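Local coordinates for kinesin-like protein Nod (Drosophila melanogaster, PDB 3DC4), which hydrolyses ATP and binds microtubules through this kinesin motor domain, and is required for the meiotic segregation of non-exchange chromosomes, at residues G93-A98 with H234-I239; L99-T104 with L323-F328; I157-E162 with D289-T294. One frame throughout, in Å; residues are numbered along the deposited sequence.

Contact 1: G93-A98 with H234-I239; sequences GFQCTA and HSRMNI
C96, T97 and A98 pair with M237, N238 and I239 as parallel neighbours, the strand axes 4.5 Å apart and only 7° from parallel. Three backbone bonds carry the pairing: C96 N to R236 O, N238 N to C96 O and A98 N to N238 O, each 2.8 Å. Before the strand proper, Q95 OE1 instead of a backbone carbonyl meets R236 N, and the nearby F94 O is buried without a partner in the model. The Q95 chain bends at chi2 (-52°), which brings NE2 2.9 Å from H234 O, on a carbonyl lone pair and almost straight at 170°. Q95 OE1 meanwhile receives two weak bonds, from R236 N and from R236 NH2, the latter at the guanidinium edge. On the T97 side of the sheet, N238 ND2 reaches T97 OG1 at 3.0 Å and also bonds S299 OG, while N238 OD1 is held by T225 of the next strand. On the other side the contacts are apolar: M237 CE lies 4.0 Å from C96 CB, and I239 CD1 approaches A98 CB, I239 also touching I127 and L128 of helix 127-141. A side-chain amide bonded at both ends thus continues the pairing beyond the strand's start, and buried polar groups join three adjacent strands.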
loop_
_atom_site.group_PDB
_atom_site.type_symbol
_atom_site.label_atom_id
_atom_site.label_comp_id
_atom_site.label_asym_id
_atom_site.label_seq_id
_atom_site.Cartn_x
_atom_site.Cartn_y
_atom_site.Cartn_z
ATOM N N GLY A 93 6.244 16.022 -4.916
ATOM C CA GLY A 93 4.908 16.233 -5.445
ATOM C C GLY A 93 4.264 15.071 -6.177
ATOM O O GLY A 93 3.147 15.203 -6.673
ATOM N N PHE A 94 4.940 13.929 -6.249
ATOM C CA PHE A 94 4.354 12.784 -6.940
ATOM C C PHE A 94 3.457 11.967 -6.008
ATOM O O PHE A 94 3.741 11.841 -4.817
ATOM C CB PHE A 94 5.458 11.889 -7.530
ATOM C CG PHE A 94 6.352 12.592 -8.519
ATOM C CD1 PHE A 94 7.479 13.285 -8.089
ATOM C CD2 PHE A 94 6.057 12.573 -9.879
ATOM C CE1 PHE A 94 8.303 13.950 -8.999
ATOM C CE2 PHE A 94 6.873 13.233 -10.799
ATOM C CZ PHE A 94 7.998 13.924 -10.357
ATOM N N GLN A 95 2.362 11.443 -6.552
ATOM C CA GLN A 95 1.435 10.625 -5.782
ATOM C C GLN A 95 2.097 9.257 -5.631
ATOM O O GLN A 95 2.717 8.761 -6.572
ATOM C CB GLN A 95 0.097 10.489 -6.514
ATOM C CG GLN A 95 -0.511 11.807 -6.994
ATOM C CD GLN A 95 -0.609 12.854 -5.910
ATOM O OE1 GLN A 95 -0.928 12.546 -4.755
ATOM N NE2 GLN A 95 -0.342 14.109 -6.277
ATOM N N CYS A 96 1.971 8.661 -4.448
ATOM C CA CYS A 96 2.586 7.366 -4.160
ATOM C C CYS A 96 1.615 6.410 -3.481
ATOM O O CYS A 96 0.851 6.814 -2.604
ATOM C CB CYS A 96 3.798 7.544 -3.238
ATOM S SG CYS A 96 5.133 8.577 -3.888
ATOM N N THR A 97 1.671 5.139 -3.868
ATOM C CA THR A 97 0.805 4.125 -3.281
ATOM C C THR A 97 1.602 2.857 -2.971
ATOM O O THR A 97 2.324 2.348 -3.820
ATOM C CB THR A 97 -0.352 3.770 -4.231
ATOM O OG1 THR A 97 -1.129 4.950 -4.491
ATOM C CG2 THR A 97 -1.246 2.703 -3.619
ATOM N N ALA A 98 1.495 2.379 -1.737
ATOM C CA ALA A 98 2.169 1.153 -1.325
ATOM C C ALA A 98 1.008 0.277 -0.879
ATOM O O ALA A 98 0.275 0.618 0.053
ATOM C CB ALA A 98 3.143 1.417 -0.164
ATOM N N HIS A 234 -0.313 19.100 -3.632
ATOM C CA HIS A 234 -0.948 18.097 -2.789
ATOM C C HIS A 234 -0.484 16.731 -3.275
ATOM O O HIS A 234 -0.833 16.300 -4.382
ATOM C CB HIS A 234 -2.472 18.195 -2.893
ATOM C CG HIS A 234 -3.210 17.148 -2.114
ATOM N ND1 HIS A 234 -4.576 16.997 -2.193
ATOM C CD2 HIS A 234 -2.776 16.208 -1.239
ATOM C CE1 HIS A 234 -4.955 16.009 -1.401
ATOM N NE2 HIS A 234 -3.883 15.514 -0.811
ATOM N N SER A 235 0.326 16.064 -2.462
ATOM C CA SER A 235 0.811 14.741 -2.818
ATOM C C SER A 235 0.330 13.783 -1.745
ATOM O O SER A 235 0.150 14.161 -0.586
ATOM C CB SER A 235 2.339 14.722 -2.930
ATOM O OG SER A 235 2.959 15.258 -1.775
ATOM N N ARG A 236 0.105 12.542 -2.144
ATOM C CA ARG A 236 -0.405 11.549 -1.224
ATOM C C ARG A 236 0.466 10.315 -1.139
ATOM O O ARG A 236 1.067 9.899 -2.127
ATOM C CB ARG A 236 -1.801 11.096 -1.668
ATOM C CG ARG A 236 -2.806 12.205 -1.997
ATOM C CD ARG A 236 -4.024 11.605 -2.719
ATOM N NE ARG A 236 -5.066 12.578 -3.048
ATOM C CZ ARG A 236 -4.963 13.503 -3.998
ATOM N NH1 ARG A 236 -5.972 14.339 -4.221
ATOM N NH2 ARG A 236 -3.854 13.598 -4.725
ATOM N N MET A 237 0.545 9.748 0.057
ATOM C CA MET A 237 1.251 8.496 0.242
ATOM C C MET A 237 0.157 7.584 0.763
ATOM O O MET A 237 -0.202 7.636 1.936
ATOM C CB MET A 237 2.382 8.566 1.274
ATOM C CG MET A 237 2.874 7.160 1.635
ATOM S SD MET A 237 4.608 7.009 2.050
ATOM C CE MET A 237 5.407 7.243 0.433
ATOM N N ASN A 238 -0.385 6.772 -0.135
ATOM C CA ASN A 238 -1.450 5.849 0.205
ATOM C C ASN A 238 -0.879 4.530 0.699
ATOM O O ASN A 238 -0.184 3.830 -0.038
ATOM C CB ASN A 238 -2.308 5.558 -1.023
ATOM C CG ASN A 238 -2.874 6.819 -1.652
ATOM O OD1 ASN A 238 -3.632 7.555 -1.015
ATOM N ND2 ASN A 238 -2.497 7.081 -2.896
ATOM N N ILE A 239 -1.186 4.195 1.944
ATOM C CA ILE A 239 -0.747 2.946 2.532
ATOM C C ILE A 239 -1.990 2.077 2.532
ATOM O O ILE A 239 -2.928 2.301 3.313
ATOM C CB ILE A 239 -0.231 3.148 3.972
ATOM C CG1 ILE A 239 0.964 4.106 3.950
ATOM C CG2 ILE A 239 0.190 1.813 4.574
ATOM C CD1 ILE A 239 2.106 3.653 3.050
#

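Contact 2: L99-T104 with L323-F328; sequences LAYGQT and LSTLRF. With ADP (adenosine-5'-diphosphate), chain C.
The P-loop (Walker A), the phosphate-binding loop of the kinesin motor domain, follows strand 96-101, and Y101 and G102 at its root lean on T325 and F328 of helix 319-335. Y101 carries most of the contact. Its CG stands between the backbone N and the carbonyl carbon (chi1 75°), and the ring projects from the strand to the helix. At its tip, Y101 OH donates to T325 O at 2.8 Å, arriving tilted 30° from the carbonyl plane. This bond satisfies the hydroxyl of a buried residue.

Two helix side chains one turn apart pack against the same ring. F328 brings its edge toward the face of Y101 in a T-shaped (edge-to-face) pair, centroids 5.2 Å apart and planes at 75°; its CD2 is the near atom, 3.5 Å from Y101 CZ. F328 also touches L268 and N272 of helix 267-279. T325 lies alongside the Y101 ring, pointing the other way, with its methyl CG2 3.4 Å from Y101 CE2. The CA of G102, with no side chain in the way, passes 3.7 Å from T325 OG1.

Beyond the glycine the chain turns toward the nucleotide. G102 O accepts a bond from K108 NZ, which also binds ADP, and the methyl CG2 of T104 comes 3.5 Å from O3B of the ADP beta-phosphate. A water bridges helix 319-335 to the P-loop backbone. T325 OG1, bonded to E321 O one turn back, meets this water at 2.7 Å, and on its other contact the water accepts the N-H of Q103, 2.9 Å from Q103 N.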
loop_
_atom_site.group_PDB
_atom_site.type_symbol
_atom_site.label_atom_id
_atom_site.label_comp_id
_atom_site.label_asym_id
_atom_site.label_seq_id
_atom_site.Cartn_x
_atom_site.Cartn_y
_atom_site.Cartn_z
ATOM N N LEU A 99 0.835 -0.847 -1.562
ATOM C CA LEU A 99 -0.272 -1.741 -1.269
ATOM C C LEU A 99 0.123 -3.162 -0.918
ATOM O O LEU A 99 0.845 -3.827 -1.665
ATOM C CB LEU A 99 -1.241 -1.735 -2.460
ATOM C CG LEU A 99 -2.491 -2.611 -2.446
ATOM C CD1 LEU A 99 -3.508 -2.024 -3.414
ATOM C CD2 LEU A 99 -2.140 -4.047 -2.830
ATOM N N ALA A 100 -0.367 -3.617 0.229
ATOM C CA ALA A 100 -0.094 -4.966 0.691
ATOM C C ALA A 100 -1.314 -5.815 0.364
ATOM O O ALA A 100 -2.465 -5.407 0.582
ATOM C CB ALA A 100 0.158 -4.978 2.210
ATOM N N TYR A 101 -1.063 -7.001 -0.165
ATOM C CA TYR A 101 -2.141 -7.910 -0.506
ATOM C C TYR A 101 -1.674 -9.326 -0.238
ATOM O O TYR A 101 -0.481 -9.577 -0.044
ATOM C CB TYR A 101 -2.525 -7.768 -1.979
ATOM C CG TYR A 101 -1.552 -8.399 -2.954
ATOM C CD1 TYR A 101 -0.402 -7.720 -3.371
ATOM C CD2 TYR A 101 -1.802 -9.666 -3.493
ATOM C CE1 TYR A 101 0.469 -8.291 -4.313
ATOM C CE2 TYR A 101 -0.940 -10.242 -4.431
ATOM C CZ TYR A 101 0.193 -9.550 -4.839
ATOM O OH TYR A 101 1.047 -10.088 -5.776
ATOM N N GLY A 102 -2.622 -10.253 -0.223
ATOM C CA GLY A 102 -2.273 -11.630 0.027
ATOM C C GLY A 102 -3.185 -12.232 1.071
ATOM O O GLY A 102 -4.049 -11.554 1.621
ATOM N N GLN A 103 -2.959 -13.507 1.357
ATOM C CA GLN A 103 -3.750 -14.265 2.319
ATOM C C GLN A 103 -3.770 -13.727 3.750
ATOM O O GLN A 103 -2.776 -13.209 4.251
ATOM C CB GLN A 103 -3.246 -15.709 2.334
ATOM C CG GLN A 103 -4.110 -16.685 3.092
ATOM C CD GLN A 103 -3.467 -18.064 3.197
ATOM O OE1 GLN A 103 -4.103 -19.020 3.636
ATOM N NE2 GLN A 103 -2.204 -18.169 2.794
ATOM N N THR A 104 -4.905 -13.891 4.419
ATOM C CA THR A 104 -5.021 -13.439 5.793
ATOM C C THR A 104 -3.962 -14.141 6.631
ATOM O O THR A 104 -3.693 -15.330 6.444
ATOM C CB THR A 104 -6.409 -13.758 6.374
ATOM O OG1 THR A 104 -7.411 -13.091 5.600
ATOM C CG2 THR A 104 -6.501 -13.289 7.818
ATOM N N LEU A 323 0.372 -19.424 -4.275
ATOM C CA LEU A 323 0.525 -19.417 -5.732
ATOM C C LEU A 323 -0.341 -18.341 -6.379
ATOM O O LEU A 323 0.081 -17.673 -7.327
ATOM C CB LEU A 323 0.156 -20.788 -6.314
ATOM C CG LEU A 323 1.215 -21.864 -6.040
ATOM C CD1 LEU A 323 0.738 -23.230 -6.524
ATOM C CD2 LEU A 323 2.508 -21.476 -6.751
ATOM N N SER A 324 -1.563 -18.186 -5.886
ATOM C CA SER A 324 -2.482 -17.190 -6.438
ATOM C C SER A 324 -1.910 -15.789 -6.277
ATOM O O SER A 324 -1.940 -14.968 -7.197
ATOM C CB SER A 324 -3.843 -17.293 -5.739
ATOM O OG SER A 324 -4.465 -18.539 -6.022
ATOM N N THR A 325 -1.365 -15.542 -5.096
ATOM C CA THR A 325 -0.777 -14.253 -4.776
ATOM C C THR A 325 0.450 -13.966 -5.645
ATOM O O THR A 325 0.606 -12.863 -6.171
ATOM C CB THR A 325 -0.392 -14.223 -3.284
ATOM O OG1 THR A 325 -1.576 -14.255 -2.477
ATOM C CG2 THR A 325 0.381 -12.973 -2.953
ATOM N N LEU A 326 1.300 -14.972 -5.823
ATOM C CA LEU A 326 2.495 -14.793 -6.638
ATOM C C LEU A 326 2.146 -14.649 -8.124
ATOM O O LEU A 326 2.765 -13.845 -8.827
ATOM C CB LEU A 326 3.478 -15.955 -6.400
ATOM C CG LEU A 326 4.001 -16.001 -4.959
ATOM C CD1 LEU A 326 4.709 -17.312 -4.678
ATOM C CD2 LEU A 326 4.937 -14.820 -4.722
ATOM N N ARG A 327 1.157 -15.403 -8.602
ATOM C CA ARG A 327 0.768 -15.300 -10.006
ATOM C C ARG A 327 0.252 -13.885 -10.284
ATOM O O ARG A 327 0.530 -13.310 -11.336
ATOM C CB ARG A 327 -0.290 -16.363 -10.358
ATOM C CG ARG A 327 0.304 -17.771 -10.494
ATOM C CD ARG A 327 -0.770 -18.830 -10.681
ATOM N NE ARG A 327 -1.593 -18.569 -11.855
ATOM C CZ ARG A 327 -1.270 -18.916 -13.096
ATOM N NH1 ARG A 327 -0.135 -19.554 -13.342
ATOM N NH2 ARG A 327 -2.083 -18.607 -14.094
ATOM N N PHE A 328 -0.477 -13.310 -9.335
ATOM C CA PHE A 328 -0.966 -11.954 -9.541
ATOM C C PHE A 328 0.219 -10.994 -9.657
ATOM O O PHE A 328 0.190 -10.059 -10.465
ATOM C CB PHE A 328 -1.881 -11.506 -8.397
ATOM C CG PHE A 328 -2.305 -10.071 -8.510
ATOM C CD1 PHE A 328 -3.355 -9.696 -9.347
ATOM C CD2 PHE A 328 -1.584 -9.082 -7.851
ATOM C CE1 PHE A 328 -3.666 -8.354 -9.527
ATOM C CE2 PHE A 328 -1.884 -7.747 -8.025
ATOM C CZ PHE A 328 -2.930 -7.377 -8.867
HETATM P PB ADP C . -2.541 -10.062 8.012
HETATM O O1B ADP C . -2.040 -10.252 6.639
HETATM O O2B ADP C . -2.742 -8.529 8.267
HETATM O O3B ADP C . -3.989 -10.910 8.105
HETATM P PA ADP C . -0.926 -9.697 10.215
HETATM O O1A ADP C . -0.276 -8.566 9.583
HETATM O O2A ADP C . -2.149 -9.231 11.106
HETATM O O3A ADP C . -1.453 -10.717 9.033
HETATM O "O5'" ADP C . 0.153 -10.515 11.068
HETATM C "C5'" ADP C . -0.484 -11.617 11.728
HETATM C "C4'" ADP C . 0.337 -11.977 12.969
HETATM O "O4'" ADP C . 1.678 -12.385 12.597
HETATM C "C3'" ADP C . 0.490 -10.731 13.919
HETATM O "O3'" ADP C . 0.844 -11.123 15.239
HETATM C "C2'" ADP C . 1.870 -10.189 13.359
HETATM O "O2'" ADP C . 2.559 -9.423 14.359
HETATM C "C1'" ADP C . 2.678 -11.490 13.109
HETATM N N9 ADP C . 3.697 -11.275 12.083
HETATM C C8 ADP C . 3.488 -11.237 10.723
HETATM N N7 ADP C . 4.589 -10.888 10.096
HETATM C C5 ADP C . 5.609 -10.885 10.994
HETATM C C6 ADP C . 6.995 -10.589 10.942
HETATM N N6 ADP C . 7.624 -10.404 9.724
HETATM N N1 ADP C . 7.695 -10.523 12.100
HETATM C C2 ADP C . 7.131 -10.833 13.271
HETATM N N3 ADP C . 5.831 -11.090 13.377
HETATM C C4 ADP C . 5.037 -11.079 12.297
HETATM O O HOH W 1 -0.690 -14.719 0.082
#

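Contact 3: I157-E162 with D289-T294; sequences IEIYNE and DSVLTT
S290 and V291, at the start of helix 291-295, meet E162 just past the end of strand 151-160. S290 occupies the N-cap position; its OG donates to T293 OG1 at 2.9 Å, within the first turn, and E162 OE1 lies near its CA and CB. V291 is the main point of contact. Its backbone N-H points at E162 OE1, 2.9 Å away and nearly straight at 173°, on the syn lone pair of the carboxylate. E162 reaches this amide because its chain bends at chi2 (-55°), folding the acid back over the helix start, where a negative charge would probably be stabilised by the N-H groups of the first turn. The two branches of V291 face different residues: CG2 lies close to both E162 OE1 and E162 O, 3.2 Å from each, while CG1 packs 3.6 Å from CD1 of I159. Next, L292 N donates to a water 3.0 Å away, and the same water donates to E162 OE2 at 2.7 Å. One carboxylate thus serves two successive amides of the first turn, the first directly and the second through water. L292 also receives I159 CD1, which ends 3.8 Å from its CA. Around this joint, V291 touches P164 of strand 164-166, S290 and L292 rest on helix 267-279, and I159 and L292 share I223 of strand 220-229, so that the short helix is wedged between the sheet and helix 267-279.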
loop_
_atom_site.group_PDB
_atom_site.type_symbol
_atom_site.label_atom_id
_atom_site.label_comp_id
_atom_site.label_asym_id
_atom_site.label_seq_id
_atom_site.Cartn_x
_atom_site.Cartn_y
_atom_site.Cartn_z
ATOM N N ILE A 157 -9.628 5.490 5.324
ATOM C CA ILE A 157 -10.804 5.012 4.622
ATOM C C ILE A 157 -10.860 3.490 4.648
ATOM O O ILE A 157 -9.831 2.811 4.546
ATOM C CB ILE A 157 -10.776 5.492 3.156
ATOM C CG1 ILE A 157 -10.926 7.013 3.111
ATOM C CG2 ILE A 157 -11.880 4.819 2.351
ATOM C CD1 ILE A 157 -10.646 7.609 1.757
ATOM N N GLU A 158 -12.068 2.963 4.801
ATOM C CA GLU A 158 -12.290 1.525 4.814
ATOM C C GLU A 158 -13.258 1.190 3.688
ATOM O O GLU A 158 -14.212 1.926 3.449
ATOM C CB GLU A 158 -12.886 1.087 6.159
ATOM C CG GLU A 158 -13.459 -0.332 6.168
ATOM C CD GLU A 158 -14.047 -0.723 7.513
ATOM O OE1 GLU A 158 -14.701 0.127 8.152
ATOM O OE2 GLU A 158 -13.869 -1.886 7.926
ATOM N N ILE A 159 -12.986 0.098 2.980
ATOM C CA ILE A 159 -13.853 -0.350 1.899
ATOM C C ILE A 159 -14.438 -1.694 2.322
ATOM O O ILE A 159 -13.748 -2.713 2.303
ATOM C CB ILE A 159 -13.076 -0.511 0.568
ATOM C CG1 ILE A 159 -12.474 0.836 0.157
ATOM C CG2 ILE A 159 -14.010 -1.032 -0.528
ATOM C CD1 ILE A 159 -11.710 0.804 -1.157
ATOM N N TYR A 160 -15.703 -1.670 2.737
ATOM C CA TYR A 160 -16.419 -2.863 3.178
ATOM C C TYR A 160 -17.455 -3.219 2.118
ATOM O O TYR A 160 -18.357 -2.429 1.841
ATOM C CB TYR A 160 -17.121 -2.592 4.515
ATOM C CG TYR A 160 -17.790 -3.803 5.126
ATOM C CD1 TYR A 160 -17.046 -4.927 5.474
ATOM C CD2 TYR A 160 -19.166 -3.828 5.360
ATOM C CE1 TYR A 160 -17.651 -6.048 6.040
ATOM C CE2 TYR A 160 -19.784 -4.946 5.928
ATOM C CZ TYR A 160 -19.019 -6.051 6.264
ATOM O OH TYR A 160 -19.611 -7.160 6.824
ATOM N N ASN A 161 -17.320 -4.401 1.523
ATOM C CA ASN A 161 -18.240 -4.847 0.481
ATOM C C ASN A 161 -18.424 -3.803 -0.612
ATOM O O ASN A 161 -19.549 -3.415 -0.931
ATOM C CB ASN A 161 -19.601 -5.200 1.084
ATOM C CG ASN A 161 -19.570 -6.498 1.865
ATOM O OD1 ASN A 161 -19.318 -7.566 1.306
ATOM N ND2 ASN A 161 -19.825 -6.414 3.165
ATOM N N GLU A 162 -17.309 -3.356 -1.180
ATOM C CA GLU A 162 -17.319 -2.359 -2.247
ATOM C C GLU A 162 -18.071 -1.085 -1.892
ATOM O O GLU A 162 -18.880 -0.596 -2.677
ATOM C CB GLU A 162 -17.902 -2.956 -3.528
ATOM C CG GLU A 162 -16.969 -3.936 -4.205
ATOM C CD GLU A 162 -15.607 -3.325 -4.481
ATOM O OE1 GLU A 162 -15.534 -2.362 -5.279
ATOM O OE2 GLU A 162 -14.613 -3.803 -3.890
ATOM N N ASP A 289 -14.183 0.516 -12.125
ATOM C CA ASP A 289 -14.292 -0.938 -12.111
ATOM C C ASP A 289 -14.348 -1.449 -10.673
ATOM O O ASP A 289 -14.827 -2.553 -10.418
ATOM C CB ASP A 289 -13.109 -1.569 -12.853
ATOM C CG ASP A 289 -13.461 -1.966 -14.276
ATOM O OD1 ASP A 289 -14.429 -1.402 -14.823
ATOM O OD2 ASP A 289 -12.771 -2.837 -14.848
ATOM N N SER A 290 -13.863 -0.642 -9.733
ATOM C CA SER A 290 -13.879 -1.016 -8.319
ATOM C C SER A 290 -13.741 0.214 -7.440
ATOM O O SER A 290 -13.254 1.250 -7.881
ATOM C CB SER A 290 -12.732 -1.973 -7.987
ATOM O OG SER A 290 -11.497 -1.279 -7.953
ATOM N N VAL A 291 -14.168 0.087 -6.191
ATOM C CA VAL A 291 -14.076 1.185 -5.245
ATOM C C VAL A 291 -12.615 1.535 -4.982
ATOM O O VAL A 291 -12.273 2.702 -4.819
ATOM C CB VAL A 291 -14.739 0.823 -3.911
ATOM C CG1 VAL A 291 -14.583 1.970 -2.930
ATOM C CG2 VAL A 291 -16.213 0.510 -4.135
ATOM N N LEU A 292 -11.758 0.518 -4.943
ATOM C CA LEU A 292 -10.336 0.731 -4.695
ATOM C C LEU A 292 -9.703 1.660 -5.731
ATOM O O LEU A 292 -9.012 2.615 -5.378
ATOM C CB LEU A 292 -9.595 -0.609 -4.692
ATOM C CG LEU A 292 -8.112 -0.585 -4.284
ATOM C CD1 LEU A 292 -7.960 0.034 -2.907
ATOM C CD2 LEU A 292 -7.569 -2.001 -4.299
ATOM N N THR A 293 -9.941 1.383 -7.009
ATOM C CA THR A 293 -9.367 2.201 -8.069
ATOM C C THR A 293 -10.061 3.556 -8.194
ATOM O O THR A 293 -9.528 4.480 -8.808
ATOM C CB THR A 293 -9.396 1.460 -9.432
ATOM O OG1 THR A 293 -10.694 0.898 -9.658
ATOM C CG2 THR A 293 -8.349 0.352 -9.450
ATOM N N THR A 294 -11.249 3.671 -7.612
ATOM C CA THR A 294 -11.987 4.924 -7.640
ATOM C C THR A 294 -11.410 5.840 -6.558
ATOM O O THR A 294 -11.082 6.996 -6.820
ATOM C CB THR A 294 -13.492 4.686 -7.381
ATOM O OG1 THR A 294 -14.043 3.931 -8.468
ATOM C CG2 THR A 294 -14.238 6.008 -7.273
HETATM O O HOH W 2 -12.452 -2.358 -4.522
#

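In the fold
All three contacts lie in the kinesin motor domain and reach its large mixed sheet. Contacts 1 and 2 both use strand 96-101: contact 1 is the start of its pairing with strand 234-241, and in contact 2 the chain runs on into the P-loop beside helix 319-335. Their centres are about 22 Å apart, on opposite sides of the chain's centre. Contact 3 joins strand 151-160 to helix 291-295, its centre about 17 Å from that of contact 1 and 18 Å from that of contact 2, which it meets where L99 CD1 packs 4.2 Å from L292 CD2. Along the chain contact 3 is nested inside contact 2 and alternates with contact 1, so segments far apart in sequence gather near strand 96-101, which leads into the P-loop.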